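PDB 5Y0T: thermotoga maritima TmcAL from Thermotoga maritima, which belongs to the HIGH nucleotidyl transferase family of the HUP clan and binds adenosine-5'-rp-alpha-thio-triphosphate in this crystal form. Local coordinates for residues V67-V72 / D389-A394; D91-V96 / S351-K356; I337-F342 / I416-L421; N364-R369 / R412-H417. All coordinates share one frame; numbering follows the deposited sequence.

How the interactions relate
Interactions 1 and 3 meet in the central sheet, where strand 66-70 runs antiparallel to strand 337-343: Val-67 N to Gly-341 O and Val-67 O to Leu-340 N are both 2.8 Å. Interaction 2 touches interaction 1 where Leu-68 CD1 meets Thr-93 CG2 at 3.8 Å. Interactions 3 and 4 share Ile-416 and His-417 and are joined by a salt bridge, Arg-338 NH2 to Asp-413 OD2 at 2.8 Å. Interaction 4 also touches interaction 1, Met-365 CE lying 3.6 Å from Val-392 CG2. The side chains of Glu-69 and Leu-340 each lie about 13 Å from the bound adenosine-5'-rp-alpha-thio-triphosphate.

Interaction 1: V67-V72 / D389-A394; sequences VLELPV and DLDVKA
Glu-69 OE1 is the best-held polar atom, with three groups around it: water 2 donates to it at 2.7 Å, Lys-52 NZ makes a salt bridge, and Arg-338 NH1 adds a long, weak ion pair. Glu-69 belongs to strand 66-70 of the HUP-clan, Rossmann-like sheet, and the contact joins this strand and the start of helix 72-75 to helix 381-399. With CG anti to the backbone N (chi1 -177°) and an extended chain, Glu-69 reaches tip to tip toward Asp-391. The two carboxylate planes are only 21° apart, and Glu-69 OE2 comes to 4.2 Å from Asp-391 OD1. Two waters link the residues, but only water 2 joins carboxylate to carboxylate. It gives its other hydrogen to Asp-391 OD2 at 2.8 Å, an oxygen that also bonds Tyr-336 OH, while water 1 donates to Glu-69 OE2 and the Asp-391 backbone O. The hydrogens of water 2, together with Lys-52, probably temper the repulsion in this buried place.

Asp-391 OD1, using its syn lone pair, accepts a nearly straight bond from Val-72 N, 2.8 Å long with 164° at the hydrogen. Pro-71 is the N-cap of helix 72-75, so a carboxylate from a distant helix takes up the first N-H, and the helix start would in turn stabilise its charge. The Val-72 methyls complete the contact: CG1 packs on CG and CD2 of Leu-390, the two side chains crossing nearly perpendicular, while CG2 lies 3.7 Å from Ala-394 CB and just 3.3 Å from Asp-391 OD1.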
loop_
_atom_site.group_PDB
_atom_site.type_symbol
_atom_site.label_atom_id
_atom_site.label_comp_id
_atom_site.label_asym_id
_atom_site.label_seq_id
_atom_site.Cartn_x
_atom_site.Cartn_y
_atom_site.Cartn_z
ATOM N N VAL A 67 -25.610 -18.804 6.218
ATOM C CA VAL A 67 -24.433 -18.511 5.403
ATOM C C VAL A 67 -23.249 -18.219 6.319
ATOM O O VAL A 67 -23.358 -17.396 7.223
ATOM C CB VAL A 67 -24.626 -17.295 4.459
ATOM C CG1 VAL A 67 -23.319 -17.016 3.689
ATOM C CG2 VAL A 67 -25.780 -17.540 3.473
ATOM N N LEU A 68 -22.147 -18.922 6.077
ATOM C CA LEU A 68 -20.887 -18.758 6.805
ATOM C C LEU A 68 -19.859 -18.121 5.893
ATOM O O LEU A 68 -19.894 -18.340 4.686
ATOM C CB LEU A 68 -20.358 -20.109 7.285
ATOM C CG LEU A 68 -21.412 -21.058 7.856
ATOM C CD1 LEU A 68 -20.806 -22.437 8.198
ATOM C CD2 LEU A 68 -22.042 -20.429 9.069
ATOM N N GLU A 69 -18.949 -17.322 6.444
ATOM C CA GLU A 69 -17.840 -16.840 5.625
ATOM C C GLU A 69 -16.687 -17.844 5.605
ATOM O O GLU A 69 -16.253 -18.329 6.652
ATOM C CB GLU A 69 -17.313 -15.483 6.116
ATOM C CG GLU A 69 -16.210 -14.969 5.198
ATOM C CD GLU A 69 -15.749 -13.546 5.510
ATOM O OE1 GLU A 69 -16.268 -12.929 6.472
ATOM O OE2 GLU A 69 -14.852 -13.055 4.790
ATOM N N LEU A 70 -16.209 -18.165 4.408
ATOM C CA LEU A 70 -14.946 -18.890 4.248
ATOM C C LEU A 70 -13.843 -17.859 4.474
ATOM O O LEU A 70 -13.759 -16.889 3.727
ATOM C CB LEU A 70 -14.854 -19.513 2.850
ATOM C CG LEU A 70 -13.534 -20.207 2.451
ATOM C CD1 LEU A 70 -13.265 -21.377 3.383
ATOM C CD2 LEU A 70 -13.578 -20.671 1.009
ATOM N N PRO A 71 -13.021 -18.029 5.528
ATOM C CA PRO A 71 -12.042 -16.963 5.805
ATOM C C PRO A 71 -11.144 -16.651 4.618
ATOM O O PRO A 71 -10.812 -17.554 3.841
ATOM C CB PRO A 71 -11.230 -17.534 6.982
ATOM C CG PRO A 71 -12.290 -18.337 7.746
ATOM C CD PRO A 71 -13.060 -19.033 6.605
ATOM N N VAL A 72 -10.769 -15.383 4.487
ATOM C CA VAL A 72 -9.962 -14.897 3.358
ATOM C C VAL A 72 -8.724 -15.749 3.089
ATOM O O VAL A 72 -8.358 -15.981 1.940
ATOM C CB VAL A 72 -9.506 -13.434 3.591
ATOM C CG1 VAL A 72 -8.518 -12.985 2.503
ATOM C CG2 VAL A 72 -10.721 -12.503 3.661
ATOM N N ASP A 389 -8.505 -10.857 11.672
ATOM C CA ASP A 389 -7.961 -9.550 11.309
ATOM C C ASP A 389 -7.837 -9.418 9.783
ATOM O O ASP A 389 -8.128 -8.359 9.207
ATOM C CB ASP A 389 -6.597 -9.332 11.968
ATOM C CG ASP A 389 -5.906 -8.062 11.471
ATOM O OD1 ASP A 389 -6.312 -6.962 11.897
ATOM O OD2 ASP A 389 -4.976 -8.171 10.639
ATOM N N LEU A 390 -7.446 -10.503 9.127
ATOM C CA LEU A 390 -7.385 -10.516 7.663
ATOM C C LEU A 390 -8.776 -10.384 7.052
ATOM O O LEU A 390 -8.970 -9.617 6.093
ATOM C CB LEU A 390 -6.685 -11.792 7.170
ATOM C CG LEU A 390 -6.647 -11.992 5.653
ATOM C CD1 LEU A 390 -6.006 -10.775 4.938
ATOM C CD2 LEU A 390 -5.929 -13.269 5.296
ATOM N N ASP A 391 -9.761 -11.091 7.614
ATOM C CA ASP A 391 -11.139 -10.963 7.122
ATOM C C ASP A 391 -11.635 -9.508 7.186
ATOM O O ASP A 391 -12.233 -8.994 6.233
ATOM C CB ASP A 391 -12.092 -11.871 7.918
ATOM C CG ASP A 391 -11.882 -13.352 7.622
ATOM O OD1 ASP A 391 -11.134 -13.681 6.671
ATOM O OD2 ASP A 391 -12.455 -14.192 8.360
ATOM N N VAL A 392 -11.358 -8.849 8.304
ATOM C CA VAL A 392 -11.764 -7.447 8.528
ATOM C C VAL A 392 -11.010 -6.490 7.600
ATOM O O VAL A 392 -11.600 -5.577 7.009
ATOM C CB VAL A 392 -11.526 -7.041 9.994
ATOM C CG1 VAL A 392 -11.711 -5.523 10.193
ATOM C CG2 VAL A 392 -12.469 -7.820 10.899
ATOM N N LYS A 393 -9.709 -6.727 7.466
ATOM C CA LYS A 393 -8.858 -5.905 6.612
ATOM C C LYS A 393 -9.323 -5.981 5.154
ATOM O O LYS A 393 -9.375 -4.964 4.450
ATOM C CB LYS A 393 -7.393 -6.346 6.746
ATOM C CG LYS A 393 -6.463 -5.787 5.672
ATOM C CD LYS A 393 -4.984 -5.933 6.061
ATOM C CE LYS A 393 -4.530 -7.382 6.140
ATOM N NZ LYS A 393 -3.126 -7.517 6.665
ATOM N N ALA A 394 -9.672 -7.181 4.701
ATOM C CA ALA A 394 -10.134 -7.356 3.327
ATOM C C ALA A 394 -11.417 -6.566 3.083
ATOM O O ALA A 394 -11.575 -5.925 2.040
ATOM C CB ALA A 394 -10.352 -8.834 3.013
HETATM O O HOH W 1 -13.749 -10.593 4.503
HETATM O O HOH W 2 -15.120 -13.369 8.863
#

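Interaction 2: D91-V96 / S351-K356; sequences DATGVV and SLMRKK
Apolar packing carries this contact, and no hydrogen bond crosses it. Val-95 spreads its two methyls over neighbouring residues of helix 346-356. CG1, anti to the carbonyl carbon, meets Leu-352 CD2 at 3.8 Å, the two side chains running antiparallel alongside each other; CG2 lies 3.8 Å from Met-353 CG, with the two side chains nearly perpendicular. Met-353 then bends at its last torsion (chi3 53°), which brings CE back against Thr-93, 3.9 Å from CG2.

Backbone atoms make the second group of contacts. The carbonyl O of Thr-93 rests 3.6 Å from Met-353 CG. Gly-94, which leaves the helix with positive phi (81°), sets its CA 3.7 Å from Lys-356 O, and the aliphatic part of Lys-356 passes over the Gly-94 carbonyl before its ammonium end turns off from 91-96.

The polar bonds stay within 91-96 and shape the turn that presents Val-95. Thr-93 OG1 sits in the crowded position between N and C and accepts from Val-95 N at 3.3 Å, an ST turn, with a weak bond from Val-96 N beside it; the same hydroxyl is bonded to Leu-90 O.

The turn thus fastens the end of helix 79-92 to the last turns of helix 346-356. Val-95 and Met-353 both touch Ile-34 of strand 32-38, and Met-353 also reaches Ile-361 of strand 361-362.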
loop_
_atom_site.group_PDB
_atom_site.type_symbol
_atom_site.label_atom_id
_atom_site.label_comp_id
_atom_site.label_asym_id
_atom_site.label_seq_id
_atom_site.Cartn_x
_atom_site.Cartn_y
_atom_site.Cartn_z
ATOM N N ASP A 91 -17.331 -29.066 8.369
ATOM C CA ASP A 91 -17.177 -30.103 9.374
ATOM C C ASP A 91 -17.259 -29.535 10.806
ATOM O O ASP A 91 -17.777 -30.186 11.706
ATOM C CB ASP A 91 -15.854 -30.836 9.179
ATOM C CG ASP A 91 -15.649 -31.931 10.204
ATOM O OD1 ASP A 91 -16.247 -33.009 10.031
ATOM O OD2 ASP A 91 -14.896 -31.700 11.171
ATOM N N ALA A 92 -16.756 -28.321 11.008
ATOM C CA ALA A 92 -16.694 -27.743 12.350
ATOM C C ALA A 92 -18.068 -27.338 12.883
ATOM O O ALA A 92 -18.242 -27.167 14.093
ATOM C CB ALA A 92 -15.765 -26.552 12.369
ATOM N N THR A 93 -19.045 -27.184 11.992
ATOM C CA THR A 93 -20.395 -26.830 12.424
ATOM C C THR A 93 -20.953 -27.899 13.342
ATOM O O THR A 93 -21.823 -27.618 14.168
ATOM C CB THR A 93 -21.366 -26.692 11.250
ATOM O OG1 THR A 93 -21.463 -27.963 10.591
ATOM C CG2 THR A 93 -20.878 -25.614 10.247
ATOM N N GLY A 94 -20.468 -29.128 13.157
ATOM C CA GLY A 94 -20.905 -30.266 13.946
ATOM C C GLY A 94 -22.214 -30.865 13.461
ATOM O O GLY A 94 -22.730 -31.803 14.085
ATOM N N VAL A 95 -22.838 -30.231 12.472
ATOM C CA VAL A 95 -24.134 -30.712 11.965
ATOM C C VAL A 95 -24.235 -31.147 10.493
ATOM O O VAL A 95 -25.207 -31.802 10.098
ATOM C CB VAL A 95 -25.210 -29.634 12.191
ATOM C CG1 VAL A 95 -25.320 -29.298 13.684
ATOM C CG2 VAL A 95 -24.872 -28.386 11.378
ATOM N N VAL A 96 -23.236 -30.818 9.687
ATOM C CA VAL A 96 -23.339 -31.056 8.249
ATOM C C VAL A 96 -23.114 -32.530 7.966
ATOM O O VAL A 96 -22.162 -33.096 8.484
ATOM C CB VAL A 96 -22.336 -30.192 7.466
ATOM C CG1 VAL A 96 -22.175 -30.725 6.033
ATOM C CG2 VAL A 96 -22.803 -28.727 7.460
ATOM N N SER A 351 -28.962 -22.878 16.378
ATOM C CA SER A 351 -29.051 -23.212 17.782
ATOM C C SER A 351 -28.376 -24.568 18.084
ATOM O O SER A 351 -27.664 -24.728 19.089
ATOM C CB SER A 351 -30.525 -23.214 18.215
ATOM O OG SER A 351 -30.651 -23.651 19.553
ATOM N N LEU A 352 -28.579 -25.534 17.202
ATOM C CA LEU A 352 -27.938 -26.834 17.364
ATOM C C LEU A 352 -26.417 -26.724 17.187
ATOM O O LEU A 352 -25.664 -27.352 17.922
ATOM C CB LEU A 352 -28.506 -27.845 16.369
ATOM C CG LEU A 352 -28.006 -29.276 16.593
ATOM C CD1 LEU A 352 -28.407 -29.774 17.990
ATOM C CD2 LEU A 352 -28.554 -30.210 15.537
ATOM N N MET A 353 -25.980 -25.928 16.214
ATOM C CA MET A 353 -24.552 -25.662 16.024
ATOM C C MET A 353 -23.907 -25.122 17.286
ATOM O O MET A 353 -22.774 -25.473 17.596
ATOM C CB MET A 353 -24.318 -24.677 14.874
ATOM C CG MET A 353 -24.525 -25.290 13.498
ATOM S SD MET A 353 -24.480 -24.049 12.193
ATOM C CE MET A 353 -22.914 -23.258 12.559
ATOM N N ARG A 354 -24.621 -24.278 18.025
ATOM C CA ARG A 354 -24.027 -23.728 19.244
ATOM C C ARG A 354 -23.736 -24.839 20.240
ATOM O O ARG A 354 -22.794 -24.742 21.030
ATOM C CB ARG A 354 -24.923 -22.663 19.868
ATOM C CG ARG A 354 -25.037 -21.398 19.003
ATOM C CD ARG A 354 -25.689 -20.240 19.761
ATOM N NE ARG A 354 -26.080 -19.150 18.865
ATOM C CZ ARG A 354 -25.256 -18.191 18.441
ATOM N NH1 ARG A 354 -25.704 -17.239 17.633
ATOM N NH2 ARG A 354 -23.983 -18.184 18.822
ATOM N N LYS A 355 -24.525 -25.907 20.197
ATOM C CA LYS A 355 -24.252 -27.052 21.061
ATOM C C LYS A 355 -23.179 -27.974 20.478
ATOM O O LYS A 355 -22.391 -28.561 21.218
ATOM C CB LYS A 355 -25.527 -27.863 21.320
ATOM C CG LYS A 355 -26.653 -27.074 22.006
ATOM C CD LYS A 355 -27.905 -27.945 22.147
ATOM C CE LYS A 355 -29.042 -27.226 22.880
ATOM N NZ LYS A 355 -29.685 -26.151 22.065
ATOM N N LYS A 356 -23.208 -28.175 19.165
ATOM C CA LYS A 356 -22.354 -29.203 18.556
ATOM C C LYS A 356 -21.071 -28.732 17.857
ATOM O O LYS A 356 -20.233 -29.562 17.487
ATOM C CB LYS A 356 -23.192 -29.998 17.547
ATOM C CG LYS A 356 -24.377 -30.724 18.172
ATOM C CD LYS A 356 -24.966 -31.749 17.207
ATOM C CE LYS A 356 -26.008 -32.642 17.884
ATOM N NZ LYS A 356 -25.458 -33.370 19.071
#

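Interaction 3: I337-F342 / I416-L421; sequences IRILGF and IHPIFL
A short parallel beta pairing joins the C-terminal strand 419-421 to strand 337-343 of the central sheet, the directions of segments 337-342 and 419-421 differing by 11°. It starts at a classic beta bulge, where Leu-340 and Gly-341 both face Val-67 of strand 66-70. On the other side of the strand, Leu-340 O accepts from Ile-419 N at 2.9 Å, in the carbonyl plane and on a lone pair. Phe-342 N then donates to Ile-419 O at 2.9 Å, nearly along the C=O axis (166°). A third bond, Leu-421 N to Phe-342 O, is weak at 3.5 Å. Between the first two bonds, Gly-341 CA comes to 3.2 Å from Ile-419 O, a close backbone approach at the bulge.

Pro-418 leads into the strand. Its CG lies 3.5 Å from Ile-339 O, and its CB packs against Ile-339 CG2 and Phe-342 CE1. Phe-342 and Phe-420 point to the same face of the sheet and form an offset edge-to-face pair, Phe-420 giving the edge, with planes at 74°. Leu-350 of helix 346-356 also touches Phe-342, and Arg-347 touches both rings. The closest atoms of the pair are Phe-420 CD1 and Phe-342 CE2, at 3.8 Å.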
loop_
_atom_site.group_PDB
_atom_site.type_symbol
_atom_site.label_atom_id
_atom_site.label_comp_id
_atom_site.label_asym_id
_atom_site.label_seq_id
_atom_site.Cartn_x
_atom_site.Cartn_y
_atom_site.Cartn_z
ATOM N N ILE A 337 -16.108 -19.981 13.254
ATOM C CA ILE A 337 -17.180 -20.011 12.284
ATOM C C ILE A 337 -17.835 -18.635 12.258
ATOM O O ILE A 337 -18.462 -18.234 13.236
ATOM C CB ILE A 337 -18.230 -21.083 12.631
ATOM C CG1 ILE A 337 -17.593 -22.479 12.569
ATOM C CG2 ILE A 337 -19.390 -20.991 11.646
ATOM C CD1 ILE A 337 -18.377 -23.561 13.333
ATOM N N ARG A 338 -17.701 -17.922 11.143
ATOM C CA ARG A 338 -18.289 -16.582 11.023
ATOM C C ARG A 338 -19.679 -16.688 10.391
ATOM O O ARG A 338 -19.805 -17.187 9.289
ATOM C CB ARG A 338 -17.392 -15.657 10.174
ATOM C CG ARG A 338 -18.056 -14.308 9.787
ATOM C CD ARG A 338 -17.973 -13.273 10.920
ATOM N NE ARG A 338 -18.637 -12.013 10.553
ATOM C CZ ARG A 338 -18.050 -11.045 9.855
ATOM N NH1 ARG A 338 -16.780 -11.177 9.475
ATOM N NH2 ARG A 338 -18.718 -9.932 9.565
ATOM N N ILE A 339 -20.709 -16.204 11.082
ATOM C CA ILE A 339 -22.068 -16.214 10.541
ATOM C C ILE A 339 -22.304 -14.927 9.767
ATOM O O ILE A 339 -22.250 -13.855 10.356
ATOM C CB ILE A 339 -23.150 -16.294 11.648
ATOM C CG1 ILE A 339 -22.908 -17.459 12.619
ATOM C CG2 ILE A 339 -24.561 -16.310 11.031
ATOM C CD1 ILE A 339 -22.766 -18.791 11.979
ATOM N N LEU A 340 -22.495 -15.020 8.450
ATOM C CA LEU A 340 -22.853 -13.845 7.655
ATOM C C LEU A 340 -24.355 -13.607 7.577
ATOM O O LEU A 340 -24.790 -12.486 7.315
ATOM C CB LEU A 340 -22.284 -13.957 6.240
ATOM C CG LEU A 340 -20.760 -13.901 6.128
ATOM C CD1 LEU A 340 -20.393 -14.113 4.681
ATOM C CD2 LEU A 340 -20.169 -12.555 6.668
ATOM N N GLY A 341 -25.152 -14.657 7.785
ATOM C CA GLY A 341 -26.589 -14.500 7.743
ATOM C C GLY A 341 -27.338 -15.799 7.989
ATOM O O GLY A 341 -26.775 -16.896 7.848
ATOM N N PHE A 342 -28.599 -15.669 8.396
ATOM C CA PHE A 342 -29.467 -16.832 8.523
ATOM C C PHE A 342 -30.931 -16.421 8.460
ATOM O O PHE A 342 -31.277 -15.253 8.676
ATOM C CB PHE A 342 -29.175 -17.625 9.819
ATOM C CG PHE A 342 -29.224 -16.797 11.097
ATOM C CD1 PHE A 342 -28.117 -16.061 11.502
ATOM C CD2 PHE A 342 -30.347 -16.808 11.913
ATOM C CE1 PHE A 342 -28.144 -15.332 12.684
ATOM C CE2 PHE A 342 -30.392 -16.071 13.103
ATOM C CZ PHE A 342 -29.282 -15.329 13.492
ATOM N N ILE A 416 -22.429 -3.967 10.092
ATOM C CA ILE A 416 -23.474 -4.799 9.486
ATOM C C ILE A 416 -23.590 -6.110 10.241
ATOM O O ILE A 416 -22.670 -6.923 10.212
ATOM C CB ILE A 416 -23.177 -5.148 8.002
ATOM C CG1 ILE A 416 -22.831 -3.905 7.159
ATOM C CG2 ILE A 416 -24.330 -5.993 7.392
ATOM C CD1 ILE A 416 -23.888 -2.826 7.112
ATOM N N HIS A 417 -24.710 -6.333 10.915
ATOM C CA HIS A 417 -24.899 -7.604 11.612
ATOM C C HIS A 417 -25.307 -8.693 10.607
ATOM O O HIS A 417 -25.660 -8.374 9.476
ATOM C CB HIS A 417 -25.929 -7.427 12.745
ATOM C CG HIS A 417 -25.395 -6.610 13.885
ATOM N ND1 HIS A 417 -25.622 -5.256 14.002
ATOM C CD2 HIS A 417 -24.571 -6.944 14.907
ATOM C CE1 HIS A 417 -24.989 -4.795 15.069
ATOM N NE2 HIS A 417 -24.345 -5.800 15.636
ATOM N N PRO A 418 -25.232 -9.973 11.007
ATOM C CA PRO A 418 -25.673 -11.046 10.106
ATOM C C PRO A 418 -27.016 -10.739 9.473
ATOM O O PRO A 418 -27.956 -10.321 10.167
ATOM C CB PRO A 418 -25.801 -12.246 11.047
ATOM C CG PRO A 418 -24.721 -12.005 12.067
ATOM C CD PRO A 418 -24.667 -10.513 12.262
ATOM N N ILE A 419 -27.109 -10.932 8.166
ATOM C CA ILE A 419 -28.389 -10.732 7.493
ATOM C C ILE A 419 -29.444 -11.632 8.126
ATOM O O ILE A 419 -29.170 -12.795 8.411
ATOM C CB ILE A 419 -28.293 -11.040 5.981
ATOM C CG1 ILE A 419 -27.108 -10.300 5.348
ATOM C CG2 ILE A 419 -29.643 -10.768 5.273
ATOM C CD1 ILE A 419 -27.084 -8.807 5.652
ATOM N N PHE A 420 -30.647 -11.104 8.344
ATOM C CA PHE A 420 -31.741 -11.945 8.853
ATOM C C PHE A 420 -33.031 -11.776 8.050
ATOM O O PHE A 420 -33.488 -10.656 7.824
ATOM C CB PHE A 420 -32.027 -11.648 10.334
ATOM C CG PHE A 420 -33.127 -12.512 10.910
ATOM C CD1 PHE A 420 -32.866 -13.824 11.289
ATOM C CD2 PHE A 420 -34.421 -12.034 11.010
ATOM C CE1 PHE A 420 -33.888 -14.642 11.783
ATOM C CE2 PHE A 420 -35.446 -12.842 11.510
ATOM C CZ PHE A 420 -35.173 -14.144 11.893
ATOM N N LEU A 421 -33.650 -12.895 7.668
ATOM C CA LEU A 421 -34.906 -12.846 6.916
ATOM C C LEU A 421 -35.939 -13.693 7.616
ATOM O O LEU A 421 -35.650 -14.834 7.975
ATOM C CB LEU A 421 -34.719 -13.353 5.478
ATOM C CG LEU A 421 -33.636 -12.681 4.641
ATOM C CD1 LEU A 421 -33.570 -13.304 3.245
ATOM C CD2 LEU A 421 -33.911 -11.196 4.549
#

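Interaction 4: N364-R369 / R412-H417; sequences NMSLYR and RDFSIH
A 3-10 turn, 365-367, runs into helix 368-374 and packs against the short helix 412-415, tight on its inner side and water-bridged on its outer one. Met-365 and Phe-414 do the tight work. Bent at chi2 and chi3, Met-365 lies alongside Asp-413, pointing the same way, with CB 3.3 Å from the Asp-413 backbone O. The carboxylate of Asp-413 turns elsewhere, to Thr-395, Lys-52 and Arg-338. The Phe-414 ring enters edge-on: CE1 comes 3.4 Å from Met-365 O, CD1 packs at 3.8 Å on Met-365 CB, and CZ meets the edge of the Tyr-368 ring at CE2, 3.9 Å away. Met-365 and Tyr-368 both also touch Ile-388 of helix 381-399.

No direct hydrogen bond links the two segments; on the solvent side water takes over. Water 4 donates to Phe-414 O at 2.8 Å and accepts from Ser-366 N. Asn-364 and His-417 lie side by side, planes 83° apart; their OD1 and NE2 are 3.9 Å apart, too far for a direct bond. Water 3 bridges them, donating to Asn-364 OD1 and sitting in the imidazole plane, 3.0 Å from His-417 NE2.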
loop_
_atom_site.group_PDB
_atom_site.type_symbol
_atom_site.label_atom_id
_atom_site.label_comp_id
_atom_site.label_asym_id
_atom_site.label_seq_id
_atom_site.Cartn_x
_atom_site.Cartn_y
_atom_site.Cartn_z
ATOM N N ASN A 364 -21.861 -11.685 16.442
ATOM C CA ASN A 364 -21.647 -10.281 16.730
ATOM C C ASN A 364 -20.152 -9.985 16.717
ATOM O O ASN A 364 -19.433 -10.316 17.668
ATOM C CB ASN A 364 -22.267 -9.967 18.097
ATOM C CG ASN A 364 -22.387 -8.484 18.378
ATOM O OD1 ASN A 364 -21.661 -7.666 17.814
ATOM N ND2 ASN A 364 -23.303 -8.130 19.293
ATOM N N MET A 365 -19.692 -9.300 15.676
ATOM C CA MET A 365 -18.252 -9.089 15.504
ATOM C C MET A 365 -17.685 -8.198 16.607
ATOM O O MET A 365 -16.543 -8.372 17.027
ATOM C CB MET A 365 -17.958 -8.499 14.126
ATOM C CG MET A 365 -17.831 -9.551 13.009
ATOM S SD MET A 365 -16.414 -10.653 13.205
ATOM C CE MET A 365 -15.090 -9.627 12.535
ATOM N N SER A 366 -18.489 -7.264 17.108
ATOM C CA SER A 366 -18.034 -6.391 18.193
ATOM C C SER A 366 -17.662 -7.196 19.427
ATOM O O SER A 366 -16.977 -6.697 20.312
ATOM C CB SER A 366 -19.106 -5.354 18.554
ATOM O OG SER A 366 -19.295 -4.438 17.484
ATOM N N LEU A 367 -18.148 -8.430 19.502
ATOM C CA LEU A 367 -17.835 -9.312 20.618
ATOM C C LEU A 367 -16.759 -10.374 20.335
ATOM O O LEU A 367 -16.523 -11.231 21.187
ATOM C CB LEU A 367 -19.115 -10.022 21.085
ATOM C CG LEU A 367 -20.309 -9.117 21.423
ATOM C CD1 LEU A 367 -21.476 -9.956 21.948
ATOM C CD2 LEU A 367 -19.928 -8.032 22.417
ATOM N N TYR A 368 -16.148 -10.391 19.147
ATOM C CA TYR A 368 -15.383 -11.591 18.818
ATOM C C TYR A 368 -14.206 -11.821 19.754
ATOM O O TYR A 368 -13.834 -12.967 19.985
ATOM C CB TYR A 368 -14.915 -11.595 17.363
ATOM C CG TYR A 368 -13.689 -10.790 16.977
ATOM C CD1 TYR A 368 -12.409 -11.162 17.387
ATOM C CD2 TYR A 368 -13.803 -9.726 16.103
ATOM C CE1 TYR A 368 -11.307 -10.447 16.999
ATOM C CE2 TYR A 368 -12.694 -9.016 15.692
ATOM C CZ TYR A 368 -11.448 -9.382 16.138
ATOM O OH TYR A 368 -10.336 -8.668 15.719
ATOM N N ARG A 369 -13.650 -10.751 20.332
ATOM C CA ARG A 369 -12.553 -10.934 21.277
ATOM C C ARG A 369 -13.038 -11.541 22.582
ATOM O O ARG A 369 -12.296 -12.282 23.233
ATOM C CB ARG A 369 -11.841 -9.611 21.562
ATOM C CG ARG A 369 -11.208 -9.009 20.327
ATOM C CD ARG A 369 -10.381 -7.789 20.675
ATOM N NE ARG A 369 -8.966 -8.096 20.522
ATOM C CZ ARG A 369 -8.267 -7.843 19.423
ATOM N NH1 ARG A 369 -8.845 -7.256 18.388
ATOM N NH2 ARG A 369 -6.990 -8.173 19.368
ATOM N N ARG A 412 -17.458 -2.286 7.907
ATOM C CA ARG A 412 -18.710 -2.998 7.660
ATOM C C ARG A 412 -18.809 -4.325 8.401
ATOM O O ARG A 412 -19.917 -4.759 8.723
ATOM C CB ARG A 412 -18.925 -3.187 6.148
ATOM C CG ARG A 412 -19.359 -1.862 5.505
ATOM C CD ARG A 412 -19.377 -1.924 3.982
ATOM N NE ARG A 412 -20.387 -2.844 3.430
ATOM C CZ ARG A 412 -21.680 -2.559 3.310
ATOM N NH1 ARG A 412 -22.158 -1.404 3.767
ATOM N NH2 ARG A 412 -22.512 -3.442 2.761
ATOM N N ASP A 413 -17.686 -4.966 8.722
ATOM C CA ASP A 413 -17.808 -6.155 9.562
ATOM C C ASP A 413 -18.407 -5.855 10.931
ATOM O O ASP A 413 -19.026 -6.714 11.547
ATOM C CB ASP A 413 -16.473 -6.824 9.753
ATOM C CG ASP A 413 -16.057 -7.575 8.536
ATOM O OD1 ASP A 413 -15.069 -7.158 7.925
ATOM O OD2 ASP A 413 -16.760 -8.548 8.172
ATOM N N PHE A 414 -18.134 -4.676 11.461
ATOM C CA PHE A 414 -18.738 -4.305 12.732
ATOM C C PHE A 414 -20.093 -3.623 12.608
ATOM O O PHE A 414 -20.935 -3.760 13.494
ATOM C CB PHE A 414 -17.738 -3.474 13.535
ATOM C CG PHE A 414 -16.475 -4.231 13.816
ATOM C CD1 PHE A 414 -16.426 -5.152 14.859
ATOM C CD2 PHE A 414 -15.364 -4.097 12.988
ATOM C CE1 PHE A 414 -15.277 -5.896 15.100
ATOM C CE2 PHE A 414 -14.195 -4.838 13.232
ATOM C CZ PHE A 414 -14.149 -5.728 14.287
ATOM N N SER A 415 -20.306 -2.886 11.527
ATOM C CA SER A 415 -21.539 -2.104 11.416
ATOM C C SER A 415 -22.718 -2.935 10.883
ATOM O O SER A 415 -23.867 -2.645 11.193
ATOM C CB SER A 415 -21.305 -0.859 10.549
ATOM O OG SER A 415 -21.140 -1.199 9.190
ATOM N N ILE A 416 -22.429 -3.967 10.092
ATOM C CA ILE A 416 -23.474 -4.799 9.486
ATOM C C ILE A 416 -23.590 -6.110 10.241
ATOM O O ILE A 416 -22.670 -6.923 10.212
ATOM C CB ILE A 416 -23.177 -5.148 8.002
ATOM C CG1 ILE A 416 -22.831 -3.905 7.159
ATOM C CG2 ILE A 416 -24.330 -5.993 7.392
ATOM C CD1 ILE A 416 -23.888 -2.826 7.112
ATOM N N HIS A 417 -24.710 -6.333 10.915
ATOM C CA HIS A 417 -24.899 -7.604 11.612
ATOM C C HIS A 417 -25.307 -8.693 10.607
ATOM O O HIS A 417 -25.660 -8.374 9.476
ATOM C CB HIS A 417 -25.929 -7.427 12.745
ATOM C CG HIS A 417 -25.395 -6.610 13.885
ATOM N ND1 HIS A 417 -25.622 -5.256 14.002
ATOM C CD2 HIS A 417 -24.571 -6.944 14.907
ATOM C CE1 HIS A 417 -24.989 -4.795 15.069
ATOM N NE2 HIS A 417 -24.345 -5.800 15.636
HETATM O O HOH W 3 -23.083 -4.734 18.129
HETATM O O HOH W 4 -20.851 -5.798 15.343
#